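Local coordinates for clavulanic acid biosynthesis oligopeptide binding protein 2 (PDB 2WOL) that probably binds oligopeptides as a family 5 extracellular solute-binding protein and belongs to the biosynthetic pathway of the beta-lactamase inhibitor clavulanic acid, at residues A[130-135]-A[153-158]; A[321-326]-A[379-384]; A[53-58]-A[271-276]; A[285-288]-A[292-295]. One frame throughout, in Å; residues are numbered along the deposited sequence.

Overall arrangement
Contact 3 is the buried one, about 11 Å from the centre of the chain. It joins the start of helix 54-63 to the loop after strand 271-272 by ring packing and a water bridge. Contact 4, partly buried, follows soon after in the chain, its nearest atoms about 8 Å from contact 3. There, two consecutive short helices meet through apolar groups and an arginine on a carbonyl. Contact 2, also partly buried, lies farther out, about 33 Å from the chain centre, and packs two antiparallel helices without a salt bridge. Contact 1 is a surface contact between loops, with a salt bridge at one end and tyrosine packing at the other.

Contact 1 of 4, residues A[130-135]-A[153-158]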
loop_
_atom_site.group_PDB
_atom_site.type_symbol
_atom_site.label_atom_id
_atom_site.label_comp_id
_atom_site.label_asym_id
_atom_site.label_seq_id
_atom_site.Cartn_x
_atom_site.Cartn_y
_atom_site.Cartn_z
ATOM N N GLN A 130 0.354 9.594 -19.276
ATOM C CA GLN A 130 -0.608 9.911 -18.217
ATOM C C GLN A 130 -1.894 10.569 -18.722
ATOM O O GLN A 130 -2.906 10.594 -18.015
ATOM C CB GLN A 130 0.053 10.744 -17.112
ATOM C CG GLN A 130 0.972 9.927 -16.210
ATOM C CD GLN A 130 0.210 8.875 -15.420
ATOM O OE1 GLN A 130 -0.671 9.199 -14.619
ATOM N NE2 GLN A 130 0.538 7.612 -15.647
ATOM N N ASP A 131 -1.852 11.079 -19.950
ATOM C CA ASP A 131 -3.042 11.611 -20.615
ATOM C C ASP A 131 -4.003 10.517 -21.091
ATOM O O ASP A 131 -5.203 10.764 -21.254
ATOM C CB ASP A 131 -2.643 12.519 -21.789
ATOM C CG ASP A 131 -1.740 11.825 -22.807
ATOM O OD1 ASP A 131 -0.959 10.927 -22.432
ATOM O OD2 ASP A 131 -1.798 12.196 -23.999
ATOM N N VAL A 132 -3.479 9.313 -21.312
ATOM C CA VAL A 132 -4.279 8.200 -21.824
ATOM C C VAL A 132 -4.511 7.116 -20.763
ATOM O O VAL A 132 -5.600 6.529 -20.700
ATOM C CB VAL A 132 -3.636 7.591 -23.102
ATOM C CG1 VAL A 132 -4.418 6.375 -23.598
ATOM C CG2 VAL A 132 -3.560 8.638 -24.205
ATOM N N LEU A 133 -3.495 6.876 -19.933
ATOM C CA LEU A 133 -3.494 5.755 -18.983
ATOM C C LEU A 133 -3.335 6.160 -17.507
ATOM O O LEU A 133 -2.559 5.535 -16.771
ATOM C CB LEU A 133 -2.390 4.754 -19.361
ATOM C CG LEU A 133 -2.326 4.282 -20.816
ATOM C CD1 LEU A 133 -1.069 3.478 -21.029
ATOM C CD2 LEU A 133 -3.533 3.455 -21.182
ATOM N N PRO A 134 -4.079 7.185 -17.050
ATOM C CA PRO A 134 -3.922 7.576 -15.652
ATOM C C PRO A 134 -4.515 6.532 -14.708
ATOM O O PRO A 134 -5.367 5.738 -15.117
ATOM C CB PRO A 134 -4.741 8.868 -15.564
ATOM C CG PRO A 134 -5.799 8.690 -16.589
ATOM C CD PRO A 134 -5.093 8.015 -17.730
ATOM N N GLY A 135 -4.053 6.537 -13.463
ATOM C CA GLY A 135 -4.681 5.732 -12.420
ATOM C C GLY A 135 -3.740 4.863 -11.614
ATOM O O GLY A 135 -4.100 4.402 -10.533
ATOM N N GLY A 153 5.631 9.374 -23.953
ATOM C CA GLY A 153 4.864 8.130 -23.974
ATOM C C GLY A 153 4.851 7.485 -25.351
ATOM O O GLY A 153 5.179 8.137 -26.350
ATOM N N PRO A 154 4.445 6.205 -25.418
ATOM C CA PRO A 154 4.593 5.397 -26.628
ATOM C C PRO A 154 3.554 5.649 -27.721
ATOM O O PRO A 154 3.653 5.054 -28.800
ATOM C CB PRO A 154 4.450 3.970 -26.098
ATOM C CG PRO A 154 3.504 4.107 -24.961
ATOM C CD PRO A 154 3.815 5.438 -24.322
ATOM N N TYR A 155 2.568 6.500 -27.445
ATOM C CA TYR A 155 1.543 6.834 -28.441
ATOM C C TYR A 155 1.904 8.102 -29.209
ATOM O O TYR A 155 1.481 8.281 -30.352
ATOM C CB TYR A 155 0.165 6.968 -27.780
ATOM C CG TYR A 155 -0.168 5.806 -26.870
ATOM C CD1 TYR A 155 -0.134 4.496 -27.345
ATOM C CD2 TYR A 155 -0.505 6.015 -25.536
ATOM C CE1 TYR A 155 -0.425 3.423 -26.514
ATOM C CE2 TYR A 155 -0.804 4.945 -24.696
ATOM C CZ TYR A 155 -0.759 3.656 -25.194
ATOM O OH TYR A 155 -1.056 2.597 -24.367
ATOM N N ARG A 156 2.702 8.960 -28.576
ATOM C CA ARG A 156 3.110 10.238 -29.161
ATOM C C ARG A 156 4.447 10.170 -29.898
ATOM O O ARG A 156 4.773 11.061 -30.687
ATOM C CB ARG A 156 3.137 11.324 -28.086
ATOM C CG ARG A 156 1.771 11.609 -27.501
ATOM C CD ARG A 156 1.791 12.815 -26.575
ATOM N NE ARG A 156 0.464 13.078 -26.023
ATOM C CZ ARG A 156 -0.470 13.809 -26.628
ATOM N NH1 ARG A 156 -0.228 14.363 -27.815
ATOM N NH2 ARG A 156 -1.646 13.993 -26.045
ATOM N N THR A 157 5.221 9.124 -29.629
ATOM C CA THR A 157 6.435 8.833 -30.385
ATOM C C THR A 157 6.679 7.328 -30.415
ATOM O O THR A 157 6.326 6.616 -29.468
ATOM C CB THR A 157 7.680 9.573 -29.828
ATOM O OG1 THR A 157 8.789 9.376 -30.717
ATOM C CG2 THR A 157 8.055 9.070 -28.432
ATOM N N ASP A 158 7.266 6.844 -31.506
ATOM C CA ASP A 158 7.634 5.432 -31.597
ATOM C C ASP A 158 9.109 5.201 -31.273
ATOM O O ASP A 158 9.588 4.065 -31.304
ATOM C CB ASP A 158 7.230 4.814 -32.947
ATOM C CG ASP A 158 7.817 5.545 -34.141
ATOM O OD1 ASP A 158 8.883 6.181 -34.008
ATOM O OD2 ASP A 158 7.196 5.474 -35.227
HETATM O O HOH W 1 1.606 11.985 -22.996
#
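The chi1 of D131 (56°) sets CG between the backbone N and the carbonyl carbon, and the carboxylate thereby faces R156. R156 meets it from the opposite direction on a chain that is extended from CG to NE. The two ions form a salt bridge in which a single oxygen takes both donors. R156 NH2 gives D131 OD2 a bond of 2.7 Å, arriving almost in line with CG-OD2. R156 NE reaches the same D131 OD2 at 3.2 Å, a weak bond. The carboxylate and guanidinium planes are 28° apart, and OD2 sits at the guanidinium edge. Water 1 adds a weak second link, lying 2.8 Å from D131 OD1 and 3.4 Å from R156 NE.

Beside this polar end is an apolar one built on Y155. L133 CD1 touches the edge of the ring, 3.5 Å from Y155 OH, with the two side chains at about a right angle. V132 CG1 approaches obliquely, 4.0 Å from Y155 CE2. CG of P154, the residue just before it, lies over the centre of one ring face. The hydroxyl of Y155 is hydrogen-bonded to D200 OD2, outside both segments. R126 of helix 117-127 touches both L133 and Y155. L133 is buried, while D131 and R156 are exposed.

Along the chain, one loop precedes helix 140-144 and the other links it to strand 164-166, an outermost strand of a four-stranded antiparallel sheet. This is loop-to-loop packing at the surface of the family 5 solute-binding fold.

Contact 2 of 4, residues A[321-326]-A[379-384]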
loop_
_atom_site.group_PDB
_atom_site.type_symbol
_atom_site.label_atom_id
_atom_site.label_comp_id
_atom_site.label_asym_id
_atom_site.label_seq_id
_atom_site.Cartn_x
_atom_site.Cartn_y
_atom_site.Cartn_z
ATOM N N VAL A 321 4.378 24.763 19.130
ATOM C CA VAL A 321 2.959 24.488 18.919
ATOM C C VAL A 321 2.786 23.011 18.556
ATOM O O VAL A 321 1.925 22.324 19.105
ATOM C CB VAL A 321 2.365 25.395 17.822
ATOM C CG1 VAL A 321 1.040 24.847 17.307
ATOM C CG2 VAL A 321 2.198 26.815 18.351
ATOM N N ARG A 322 3.637 22.522 17.654
ATOM C CA ARG A 322 3.511 21.151 17.166
ATOM C C ARG A 322 3.822 20.142 18.264
ATOM O O ARG A 322 3.133 19.135 18.396
ATOM C CB ARG A 322 4.388 20.927 15.934
ATOM C CG ARG A 322 4.079 21.903 14.796
ATOM C CD ARG A 322 4.679 21.462 13.469
ATOM N NE ARG A 322 6.140 21.382 13.484
ATOM C CZ ARG A 322 6.960 22.374 13.132
ATOM N NH1 ARG A 322 6.476 23.553 12.752
ATOM N NH2 ARG A 322 8.271 22.183 13.170
ATOM N N ARG A 323 4.848 20.428 19.063
ATOM C CA ARG A 323 5.196 19.563 20.193
ATOM C C ARG A 323 4.127 19.578 21.281
ATOM O O ARG A 323 3.857 18.547 21.896
ATOM C CB ARG A 323 6.574 19.926 20.760
ATOM C CG ARG A 323 7.697 19.591 19.790
ATOM C CD ARG A 323 9.065 19.972 20.312
ATOM N NE ARG A 323 10.088 19.579 19.347
ATOM C CZ ARG A 323 11.323 20.073 19.305
ATOM N NH1 ARG A 323 11.730 20.985 20.185
ATOM N NH2 ARG A 323 12.161 19.646 18.371
ATOM N N ALA A 324 3.515 20.740 21.510
ATOM C CA ALA A 324 2.406 20.837 22.452
ATOM C C ALA A 324 1.300 19.862 22.071
ATOM O O ALA A 324 0.777 19.147 22.920
ATOM C CB ALA A 324 1.868 22.258 22.504
ATOM N N VAL A 325 0.969 19.823 20.784
ATOM C CA VAL A 325 -0.057 18.916 20.282
ATOM C C VAL A 325 0.333 17.450 20.524
ATOM O O VAL A 325 -0.498 16.648 20.961
ATOM C CB VAL A 325 -0.357 19.172 18.789
ATOM C CG1 VAL A 325 -1.276 18.092 18.218
ATOM C CG2 VAL A 325 -0.975 20.555 18.610
ATOM N N GLN A 326 1.595 17.113 20.267
ATOM C CA GLN A 326 2.066 15.744 20.482
ATOM C C GLN A 326 1.929 15.346 21.955
ATOM O O GLN A 326 1.408 14.279 22.260
ATOM C CB GLN A 326 3.511 15.575 20.014
ATOM C CG GLN A 326 3.780 16.021 18.569
ATOM C CD GLN A 326 4.010 14.881 17.589
ATOM O OE1 GLN A 326 4.030 13.701 17.955
ATOM N NE2 GLN A 326 4.220 15.238 16.328
ATOM N N ARG A 379 1.837 22.310 28.086
ATOM C CA ARG A 379 1.688 23.711 28.497
ATOM C C ARG A 379 3.011 24.462 28.429
ATOM O O ARG A 379 3.046 25.639 28.063
ATOM C CB ARG A 379 1.059 23.819 29.891
ATOM C CG ARG A 379 -0.438 23.538 29.892
ATOM C CD ARG A 379 -1.044 23.576 31.280
ATOM N NE ARG A 379 -2.398 23.024 31.257
ATOM C CZ ARG A 379 -2.782 21.925 31.903
ATOM N NH1 ARG A 379 -1.924 21.253 32.661
ATOM N NH2 ARG A 379 -4.038 21.510 31.803
ATOM N N ALA A 380 4.100 23.775 28.767
ATOM C CA ALA A 380 5.428 24.366 28.663
ATOM C C ALA A 380 5.779 24.666 27.207
ATOM O O ALA A 380 6.354 25.712 26.908
ATOM C CB ALA A 380 6.469 23.458 29.297
ATOM N N GLU A 381 5.416 23.754 26.301
ATOM C CA GLU A 381 5.623 23.964 24.868
ATOM C C GLU A 381 4.799 25.150 24.365
ATOM O O GLU A 381 5.298 25.983 23.604
ATOM C CB GLU A 381 5.285 22.702 24.063
ATOM C CG GLU A 381 6.186 21.491 24.336
ATOM C CD GLU A 381 7.614 21.638 23.830
ATOM O OE1 GLU A 381 7.858 22.442 22.899
ATOM O OE2 GLU A 381 8.495 20.926 24.367
ATOM N N LEU A 382 3.544 25.232 24.800
ATOM C CA LEU A 382 2.691 26.376 24.452
ATOM C C LEU A 382 3.310 27.705 24.891
ATOM O O LEU A 382 3.312 28.671 24.127
ATOM C CB LEU A 382 1.280 26.217 25.022
ATOM C CG LEU A 382 0.364 25.232 24.288
ATOM C CD1 LEU A 382 -0.930 25.056 25.053
ATOM C CD2 LEU A 382 0.094 25.691 22.853
ATOM N N ALA A 383 3.843 27.741 26.113
ATOM C CA ALA A 383 4.568 28.916 26.596
ATOM C C ALA A 383 5.768 29.252 25.705
ATOM O O ALA A 383 6.004 30.421 25.391
ATOM C CB ALA A 383 5.004 28.715 28.038
ATOM N N ALA A 384 6.505 28.228 25.276
ATOM C CA ALA A 384 7.646 28.427 24.378
ATOM C C ALA A 384 7.230 29.033 23.034
ATOM O O ALA A 384 8.005 29.755 22.403
ATOM C CB ALA A 384 8.410 27.128 24.173
#
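A324 CB and E381 CB touch at 3.8 Å where helix 319-327 and helix 375-384 run side by side. They form an antiparallel helix pair, with 168° between the directions of the two short segments. The segment axes come within 7.8 Å, a close approach that fits the small A324 at the centre of the contact. E381 CB also rests on the backbone of the partner helix, 3.7 Å from A324 N.

L382 meets the same methyl from another direction, roughly at right angles to E381 CB. Its CG is 3.8 Å from A324 CB, and CD2 is almost as near. L382 is buried, and its side chain also packs on F391 of strand 391-398.

On the more open side, R323 and E381 cross obliquely. The chain of E381 bends at chi2 (-69°), which folds the carboxylate back over the aliphatic stem of R323. The charged ends do not pair, and the guanidinium and carboxylate planes are nearly perpendicular, 86° apart. R323 NH1 remains 4.9 Å from E381 OE1, though some long-range attraction between the opposite charges is likely.

The guanidinium of R323 is held from outside the pair. Its NH2 is hydrogen-bonded to E519 O and its NE to Y365 OH, which fixes the extended side chain. H320 and Y327, on the same helix as R323, also touch E381.

The nearest approach of the R323 and E381 side chains is oxygen on carbon: E381 OE1 lies 3.5 Å from R323 CB and 3.8 Å from R323 CD.

Contact 3 of 4, residues A[53-58]-A[271-276]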
loop_
_atom_site.group_PDB
_atom_site.type_symbol
_atom_site.label_atom_id
_atom_site.label_comp_id
_atom_site.label_asym_id
_atom_site.label_seq_id
_atom_site.Cartn_x
_atom_site.Cartn_y
_atom_site.Cartn_z
ATOM N N TYR A 53 -5.471 0.087 -6.446
ATOM C CA TYR A 53 -6.088 -0.646 -5.342
ATOM C C TYR A 53 -5.168 -1.778 -4.920
ATOM O O TYR A 53 -4.761 -2.594 -5.759
ATOM C CB TYR A 53 -7.429 -1.267 -5.749
ATOM C CG TYR A 53 -8.620 -0.336 -5.896
ATOM C CD1 TYR A 53 -8.544 1.018 -5.562
ATOM C CD2 TYR A 53 -9.838 -0.834 -6.357
ATOM C CE1 TYR A 53 -9.661 1.853 -5.701
ATOM C CE2 TYR A 53 -10.952 -0.018 -6.494
ATOM C CZ TYR A 53 -10.857 1.320 -6.167
ATOM O OH TYR A 53 -11.970 2.115 -6.312
ATOM N N VAL A 54 -4.860 -1.849 -3.628
ATOM C CA VAL A 54 -4.003 -2.914 -3.101
ATOM C C VAL A 54 -4.557 -4.293 -3.461
ATOM O O VAL A 54 -3.801 -5.176 -3.871
ATOM C CB VAL A 54 -3.780 -2.795 -1.569
ATOM C CG1 VAL A 54 -2.901 -3.934 -1.065
ATOM C CG2 VAL A 54 -3.146 -1.456 -1.224
ATOM N N TRP A 55 -5.873 -4.460 -3.342
ATOM C CA TRP A 55 -6.498 -5.750 -3.617
ATOM C C TRP A 55 -6.511 -6.115 -5.104
ATOM O O TRP A 55 -6.595 -7.291 -5.456
ATOM C CB TRP A 55 -7.890 -5.852 -2.985
ATOM C CG TRP A 55 -8.941 -4.921 -3.526
ATOM C CD1 TRP A 55 -9.257 -3.676 -3.056
ATOM C CD2 TRP A 55 -9.856 -5.190 -4.598
ATOM N NE1 TRP A 55 -10.295 -3.144 -3.786
ATOM C CE2 TRP A 55 -10.687 -4.054 -4.734
ATOM C CE3 TRP A 55 -10.052 -6.281 -5.458
ATOM C CZ2 TRP A 55 -11.700 -3.978 -5.697
ATOM C CZ3 TRP A 55 -11.063 -6.203 -6.420
ATOM C CH2 TRP A 55 -11.871 -5.059 -6.529
ATOM N N VAL A 56 -6.434 -5.109 -5.970
ATOM C CA VAL A 56 -6.303 -5.376 -7.400
ATOM C C VAL A 56 -4.844 -5.718 -7.734
ATOM O O VAL A 56 -4.590 -6.571 -8.585
ATOM C CB VAL A 56 -6.851 -4.227 -8.274
ATOM C CG1 VAL A 56 -6.697 -4.561 -9.759
ATOM C CG2 VAL A 56 -8.321 -3.970 -7.951
ATOM N N TRP A 57 -3.885 -5.086 -7.052
ATOM C CA TRP A 57 -2.485 -5.515 -7.172
ATOM C C TRP A 57 -2.368 -6.987 -6.778
ATOM O O TRP A 57 -1.662 -7.764 -7.419
ATOM C CB TRP A 57 -1.554 -4.674 -6.299
ATOM C CG TRP A 57 -1.529 -3.215 -6.638
ATOM C CD1 TRP A 57 -1.936 -2.632 -7.806
ATOM C CD2 TRP A 57 -1.068 -2.145 -5.795
ATOM N NE1 TRP A 57 -1.755 -1.271 -7.746
ATOM C CE2 TRP A 57 -1.225 -0.943 -6.524
ATOM C CE3 TRP A 57 -0.541 -2.085 -4.494
ATOM C CZ2 TRP A 57 -0.874 0.307 -5.998
ATOM C CZ3 TRP A 57 -0.183 -0.834 -3.968
ATOM C CH2 TRP A 57 -0.359 0.343 -4.723
ATOM N N LEU A 58 -3.081 -7.355 -5.717
ATOM C CA LEU A 58 -3.126 -8.728 -5.240
ATOM C C LEU A 58 -3.739 -9.661 -6.291
ATOM O O LEU A 58 -3.208 -10.739 -6.563
ATOM C CB LEU A 58 -3.931 -8.765 -3.938
ATOM C CG LEU A 58 -4.021 -10.049 -3.122
ATOM C CD1 LEU A 58 -2.678 -10.345 -2.454
ATOM C CD2 LEU A 58 -5.122 -9.879 -2.094
ATOM N N ILE A 271 -13.684 -16.365 0.250
ATOM C CA ILE A 271 -12.764 -15.348 0.751
ATOM C C ILE A 271 -13.197 -13.967 0.265
ATOM O O ILE A 271 -13.669 -13.821 -0.863
ATOM C CB ILE A 271 -11.307 -15.624 0.259
ATOM C CG1 ILE A 271 -10.775 -16.964 0.794
ATOM C CG2 ILE A 271 -10.354 -14.463 0.607
ATOM C CD1 ILE A 271 -10.481 -16.999 2.295
ATOM N N ASN A 272 -13.039 -12.965 1.131
ATOM C CA ASN A 272 -13.210 -11.567 0.747
ATOM C C ASN A 272 -11.931 -11.071 0.063
ATOM O O ASN A 272 -10.904 -10.878 0.717
ATOM C CB ASN A 272 -13.537 -10.732 1.990
ATOM C CG ASN A 272 -13.608 -9.242 1.707
ATOM O OD1 ASN A 272 -13.285 -8.782 0.613
ATOM N ND2 ASN A 272 -14.035 -8.480 2.704
ATOM N N LEU A 273 -12.003 -10.867 -1.252
ATOM C CA LEU A 273 -10.857 -10.399 -2.034
ATOM C C LEU A 273 -10.469 -8.963 -1.699
ATOM O O LEU A 273 -9.286 -8.640 -1.593
ATOM C CB LEU A 273 -11.141 -10.516 -3.538
ATOM C CG LEU A 273 -10.166 -9.808 -4.490
ATOM C CD1 LEU A 273 -8.764 -10.396 -4.405
ATOM C CD2 LEU A 273 -10.683 -9.845 -5.921
ATOM N N GLU A 274 -11.474 -8.107 -1.541
ATOM C CA GLU A 274 -11.239 -6.690 -1.273
ATOM C C GLU A 274 -10.407 -6.514 -0.004
ATOM O O GLU A 274 -9.536 -5.642 0.069
ATOM C CB GLU A 274 -12.565 -5.944 -1.161
ATOM C CG GLU A 274 -12.410 -4.443 -1.157
ATOM C CD GLU A 274 -13.703 -3.726 -0.866
ATOM O OE1 GLU A 274 -14.660 -4.372 -0.380
ATOM O OE2 GLU A 274 -13.747 -2.510 -1.124
ATOM N N GLY A 275 -10.691 -7.350 0.993
ATOM C CA GLY A 275 -9.844 -7.480 2.168
ATOM C C GLY A 275 -9.827 -6.322 3.142
ATOM O O GLY A 275 -8.827 -6.112 3.826
ATOM N N ARG A 276 -10.924 -5.572 3.226
ATOM C CA ARG A 276 -11.003 -4.472 4.193
ATOM C C ARG A 276 -11.284 -4.971 5.613
ATOM O O ARG A 276 -11.413 -4.174 6.542
ATOM C CB ARG A 276 -12.068 -3.453 3.789
ATOM C CG ARG A 276 -11.759 -2.615 2.563
ATOM C CD ARG A 276 -12.689 -1.411 2.568
ATOM N NE ARG A 276 -13.250 -1.097 1.257
ATOM C CZ ARG A 276 -14.483 -0.629 1.061
ATOM N NH1 ARG A 276 -15.303 -0.438 2.089
ATOM N NH2 ARG A 276 -14.904 -0.368 -0.173
HETATM O O HOH W 2 -11.891 -1.124 -2.602
#
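W55 and E274 bring the backbones closest, with CA atoms 5.4 Å apart, where the first turn of helix 54-63 meets the loop that follows strand 271-272. W55 CB sits 3.4 Å from L273 O, and E274 O is nearly as close to it.

The chi1 of W55 (66°) turns the indole so that E274 covers one of its faces. E274 CG makes a CH-pi contact 3.8 Å from the centroid of the five-membered ring, 20° off the normal. Y53 CB and V56 CG2 lie over the opposite face. L273 crosses the indole at about a right angle, with its CD2 3.6 Å from W55 CE3. L58 CD2 touches the other branch of L273.

The polar edge of the indole is satisfied by water 2. W55 NE1 donates to it at 2.8 Å, and the water donates to E274 OE2 at 2.7 Å. E274 OE2 also forms a salt bridge with R276 NH2 at 2.6 Å, and E274 OE1 is hydrogen-bonded to S40 OG. This carboxylate is thus gripped on both oxygens.

The loop is shaped by N272, whose OD1 accepts from G275 N at 3.0 Å. This is an Asx motif. Backbone hydrogen bonds of I271 and L273 with V38 tie the segment to strand 34-39. The arrangement packs a helix start against the loop leaving an outermost strand of the mixed five-stranded sheet in this solute-binding fold.

Contact 4 of 4, residues A[285-288]-A[292-295]; sequences RATA and LRSH
R285 and L292 start the contact where two helices consecutive in the chain, 280-288 and the weakly bonded 290-293, pack on each other. The side chain of R285 is extended, and its CG lies 3.9 Å from L292 CD1. The same methyl is also 3.9 Å from R285 NE, so one methyl of L292 lies against the arm of the arginine, the two side chains crossing at a slant.

A286 comes next. Its CB is 4.2 Å from L292 CB, and its carbonyl is nearer still, with A286 O 3.6 Å from L292 CB. L292 is buried here, and I265 of helix 257-265 touches both it and R285. L292 N is hydrogen-bonded to D289 OD1.

The T287 hydroxyl is hydrogen-bonded to Q283 O, one turn back in its helix. Its carbonyl serves the contact instead. R293 bends at chi3 (74°), which brings the edge of its guanidinium to T287 O, with R293 CD 3.2 Å from that oxygen. The guanidinium also makes a cation-pi contact with W17.

The hydrogen bond across the contact is R293 NH1 to T287 O, 2.8 Å long and fairly straight at 162°, with the donor in the carbonyl plane on a lone pair of the oxygen.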
loop_
_atom_site.group_PDB
_atom_site.type_symbol
_atom_site.label_atom_id
_atom_site.label_comp_id
_atom_site.label_asym_id
_atom_site.label_seq_id
_atom_site.Cartn_x
_atom_site.Cartn_y
_atom_site.Cartn_z
ATOM N N ARG A 285 -19.082 -10.744 16.443
ATOM C CA ARG A 285 -19.586 -12.104 16.303
ATOM C C ARG A 285 -18.440 -13.118 16.227
ATOM O O ARG A 285 -18.443 -14.121 16.948
ATOM C CB ARG A 285 -20.474 -12.191 15.061
ATOM C CG ARG A 285 -21.112 -13.538 14.818
ATOM C CD ARG A 285 -21.745 -13.561 13.443
ATOM N NE ARG A 285 -22.174 -14.901 13.065
ATOM C CZ ARG A 285 -22.526 -15.261 11.836
ATOM N NH1 ARG A 285 -22.501 -14.380 10.841
ATOM N NH2 ARG A 285 -22.900 -16.510 11.601
ATOM N N ALA A 286 -17.461 -12.844 15.367
ATOM C CA ALA A 286 -16.352 -13.772 15.127
ATOM C C ALA A 286 -15.378 -13.878 16.297
ATOM O O ALA A 286 -14.894 -14.971 16.601
ATOM C CB ALA A 286 -15.613 -13.408 13.847
ATOM N N THR A 287 -15.091 -12.749 16.944
ATOM C CA THR A 287 -14.132 -12.722 18.052
ATOM C C THR A 287 -14.693 -13.292 19.353
ATOM O O THR A 287 -13.929 -13.637 20.255
ATOM C CB THR A 287 -13.593 -11.300 18.327
ATOM O OG1 THR A 287 -14.686 -10.404 18.570
ATOM C CG2 THR A 287 -12.762 -10.796 17.153
ATOM N N ALA A 288 -16.017 -13.382 19.452
ATOM C CA ALA A 288 -16.666 -13.885 20.667
ATOM C C ALA A 288 -16.976 -15.380 20.613
ATOM O O ALA A 288 -17.114 -16.022 21.656
ATOM C CB ALA A 288 -17.931 -13.088 20.970
ATOM N N LEU A 292 -15.747 -19.580 15.477
ATOM C CA LEU A 292 -15.448 -18.492 14.540
ATOM C C LEU A 292 -14.048 -17.886 14.722
ATOM O O LEU A 292 -13.392 -17.533 13.738
ATOM C CB LEU A 292 -16.531 -17.409 14.596
ATOM C CG LEU A 292 -17.932 -17.794 14.092
ATOM C CD1 LEU A 292 -18.855 -16.585 14.138
ATOM C CD2 LEU A 292 -17.908 -18.394 12.687
ATOM N N ARG A 293 -13.592 -17.786 15.970
ATOM C CA ARG A 293 -12.235 -17.317 16.274
ATOM C C ARG A 293 -11.174 -18.152 15.562
ATOM O O ARG A 293 -10.152 -17.624 15.117
ATOM C CB ARG A 293 -11.967 -17.367 17.777
ATOM C CG ARG A 293 -12.528 -16.206 18.563
ATOM C CD ARG A 293 -12.052 -16.268 20.009
ATOM N NE ARG A 293 -10.648 -15.883 20.135
ATOM C CZ ARG A 293 -10.220 -14.626 20.216
ATOM N NH1 ARG A 293 -11.088 -13.618 20.188
ATOM N NH2 ARG A 293 -8.924 -14.370 20.327
ATOM N N SER A 294 -11.427 -19.455 15.460
ATOM C CA SER A 294 -10.487 -20.384 14.847
ATOM C C SER A 294 -10.361 -20.179 13.333
ATOM O O SER A 294 -9.433 -20.700 12.710
ATOM C CB SER A 294 -10.866 -21.832 15.182
ATOM O OG SER A 294 -11.987 -22.265 14.435
ATOM N N HIS A 295 -11.293 -19.412 12.763
ATOM C CA HIS A 295 -11.314 -19.103 11.330
ATOM C C HIS A 295 -10.870 -17.667 11.042
ATOM O O HIS A 295 -11.047 -17.176 9.928
ATOM C CB HIS A 295 -12.726 -19.298 10.758
ATOM C CG HIS A 295 -13.286 -20.673 10.953
ATOM N ND1 HIS A 295 -12.742 -21.789 10.357
ATOM C CD2 HIS A 295 -14.357 -21.108 11.658
ATOM C CE1 HIS A 295 -13.447 -22.854 10.693
ATOM N NE2 HIS A 295 -14.432 -22.469 11.483
#